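Local coordinates for putative cell adhesion protein (Parabacteroides distasonis, PDB 3LIU) that belongs to the FimA/Mfa1 family of fimbrillins and probably serves as a building block of pili used in adhesion, at residues 242-247 with 372-377. Residues are numbered along the deposited sequence; the frame is centred on the assembly and turned at random.
Sequences LLFLTS and EIPYDP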
loop_
_atom_site.group_PDB
_atom_site.type_symbol
_atom_site.label_atom_id
_atom_site.label_comp_id
_atom_site.label_asym_id
_atom_site.label_seq_id
_atom_site.Cartn_x
_atom_site.Cartn_y
_atom_site.Cartn_z
ATOM N N LEU A 242 -7.236 5.823 14.865
ATOM C CA LEU A 242 -7.947 6.299 16.041
ATOM C C LEU A 242 -8.488 7.710 15.825
ATOM O O LEU A 242 -7.915 8.490 15.047
ATOM C CB LEU A 242 -6.977 6.337 17.247
ATOM C CG LEU A 242 -6.405 4.994 17.681
ATOM C CD1 LEU A 242 -5.149 5.202 18.568
ATOM C CD2 LEU A 242 -7.490 4.156 18.332
ATOM N N LEU A 243 -9.574 8.032 16.536
ATOM C CA LEU A 243 -10.124 9.374 16.584
ATOM C C LEU A 243 -9.892 9.971 17.988
ATOM O O LEU A 243 -9.809 9.263 18.973
ATOM C CB LEU A 243 -11.607 9.385 16.237
ATOM C CG LEU A 243 -12.011 8.810 14.883
ATOM C CD1 LEU A 243 -13.587 8.703 14.736
ATOM C CD2 LEU A 243 -11.416 9.668 13.806
ATOM N N PHE A 244 -9.751 11.288 18.058
ATOM C CA PHE A 244 -9.485 11.954 19.328
ATOM C C PHE A 244 -10.571 13.010 19.578
ATOM O O PHE A 244 -11.421 13.273 18.709
ATOM C CB PHE A 244 -8.047 12.511 19.344
ATOM C CG PHE A 244 -7.006 11.437 19.266
ATOM C CD1 PHE A 244 -6.560 10.965 18.036
ATOM C CD2 PHE A 244 -6.534 10.821 20.428
ATOM C CE1 PHE A 244 -5.613 9.924 17.974
ATOM C CE2 PHE A 244 -5.610 9.788 20.354
ATOM C CZ PHE A 244 -5.147 9.355 19.123
ATOM N N LEU A 245 -10.628 13.542 20.791
ATOM C CA LEU A 245 -11.697 14.522 21.105
ATOM C C LEU A 245 -11.439 15.842 20.357
ATOM O O LEU A 245 -10.285 16.265 20.176
ATOM C CB LEU A 245 -11.839 14.765 22.620
ATOM C CG LEU A 245 -12.657 13.713 23.354
ATOM C CD1 LEU A 245 -12.602 14.035 24.817
ATOM C CD2 LEU A 245 -14.097 13.662 22.824
ATOM N N THR A 246 -12.525 16.468 19.910
ATOM C CA THR A 246 -12.458 17.755 19.209
ATOM C C THR A 246 -12.867 18.946 20.112
ATOM O O THR A 246 -12.682 20.106 19.731
ATOM C CB THR A 246 -13.309 17.725 17.913
ATOM O OG1 THR A 246 -14.674 17.436 18.238
ATOM C CG2 THR A 246 -12.789 16.659 16.948
ATOM N N SER A 247 -13.396 18.655 21.301
ATOM C CA SER A 247 -13.742 19.695 22.300
ATOM C C SER A 247 -13.351 19.253 23.709
ATOM O O SER A 247 -13.347 18.054 24.002
ATOM C CB SER A 247 -15.244 20.018 22.287
ATOM O OG SER A 247 -15.635 20.663 21.086
ATOM N N GLU A 372 1.724 14.602 25.163
ATOM C CA GLU A 372 0.476 14.075 25.695
ATOM C C GLU A 372 -0.573 13.993 24.579
ATOM O O GLU A 372 -1.566 13.314 24.752
ATOM C CB GLU A 372 -0.003 14.853 26.951
ATOM C CG GLU A 372 0.998 14.704 28.098
ATOM C CD GLU A 372 0.571 15.322 29.457
ATOM O OE1 GLU A 372 -0.230 16.283 29.446
ATOM O OE2 GLU A 372 1.070 14.848 30.535
ATOM N N ILE A 373 -0.313 14.613 23.422
ATOM C CA ILE A 373 -1.279 14.632 22.333
ATOM C C ILE A 373 -0.608 14.121 21.026
ATOM O O ILE A 373 0.632 14.211 20.859
ATOM C CB ILE A 373 -1.980 16.011 22.224
ATOM C CG1 ILE A 373 -0.996 17.119 21.789
ATOM C CG2 ILE A 373 -2.639 16.431 23.636
ATOM C CD1 ILE A 373 -1.660 18.492 21.608
ATOM N N PRO A 374 -1.406 13.501 20.141
ATOM C CA PRO A 374 -0.806 12.793 19.025
ATOM C C PRO A 374 -0.304 13.645 17.888
ATOM O O PRO A 374 0.657 13.263 17.229
ATOM C CB PRO A 374 -1.939 11.872 18.546
ATOM C CG PRO A 374 -3.218 12.588 18.986
ATOM C CD PRO A 374 -2.832 13.142 20.315
ATOM N N TYR A 375 -0.914 14.791 17.629
ATOM C CA TYR A 375 -0.634 15.491 16.374
ATOM C C TYR A 375 0.098 16.802 16.540
ATOM O O TYR A 375 0.140 17.612 15.622
ATOM C CB TYR A 375 -1.936 15.707 15.632
ATOM C CG TYR A 375 -2.688 14.417 15.350
ATOM C CD1 TYR A 375 -2.019 13.270 14.930
ATOM C CD2 TYR A 375 -4.060 14.346 15.504
ATOM C CE1 TYR A 375 -2.690 12.104 14.639
ATOM C CE2 TYR A 375 -4.751 13.171 15.223
ATOM C CZ TYR A 375 -4.062 12.057 14.774
ATOM O OH TYR A 375 -4.724 10.899 14.471
ATOM N N ASP A 376 0.664 17.017 17.713
ATOM C CA ASP A 376 1.634 18.120 17.936
ATOM C C ASP A 376 2.690 17.656 18.930
ATOM O O ASP A 376 2.401 16.820 19.786
ATOM C CB ASP A 376 0.957 19.355 18.526
ATOM C CG ASP A 376 0.250 20.190 17.485
ATOM O OD1 ASP A 376 0.886 20.668 16.528
ATOM O OD2 ASP A 376 -0.965 20.350 17.609
ATOM N N PRO A 377 3.925 18.181 18.826
ATOM C CA PRO A 377 4.946 17.817 19.813
ATOM C C PRO A 377 4.846 18.751 21.018
ATOM O O PRO A 377 4.192 19.778 20.934
ATOM C CB PRO A 377 6.255 18.083 19.056
ATOM C CG PRO A 377 5.905 19.275 18.202
ATOM C CD PRO A 377 4.505 18.959 17.721
HETATM O O HOH W 1 -7.415 11.075 14.279
#
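A proline–aromatic CH-pi contact joins two long loops: the one after strand 238-240, carrying Phe244, and the one between strands 358-366 and 383-391, carrying Pro374. Pro374 sets CG almost squarely over the middle of the Phe244 ring, 3.6 Å from the ring centroid and only 7° off the ring normal. All six ring carbons lie at similar range from that CG, with Phe244 CE1 nearest at 3.7 Å, while Pro374 CB leans in over the CZ side. With CG anti to its own carbonyl carbon (chi1 -64°), Phe244 presents one ring face to the proline and an edge to Tyr375 OH.

The next residue, Tyr375, comes in beside the same phenyl group. Its OH lies near the Phe244 ring plane, 3.7 Å from Phe244 CE1, and the two aromatic planes stand nearly perpendicular, at 85°. Pro374 CG also sits 3.9 Å above the Tyr375 ring plane, over its centre, and therefore fills the corner between the two rings.

This is loop-to-loop packing at the periphery of a fimbrillin-type beta fold, with strands 193-213 and 326-336 close by: Tyr375 touches Phe204 and Ala206, and Tyr332 meets both Phe244 and Pro374. Cut back to an alanine, Phe244 would offer no ring face to Pro374 CG, and the gap is likely to let the proline and the Tyr375 ring shift.

The polar link is a single water in the plane of the Tyr375 ring. It accepts from Tyr375 OH at 2.7 Å and donates to Leu242 O, also at 2.7 Å, bridging a direct OH-to-O separation of 4.0 Å.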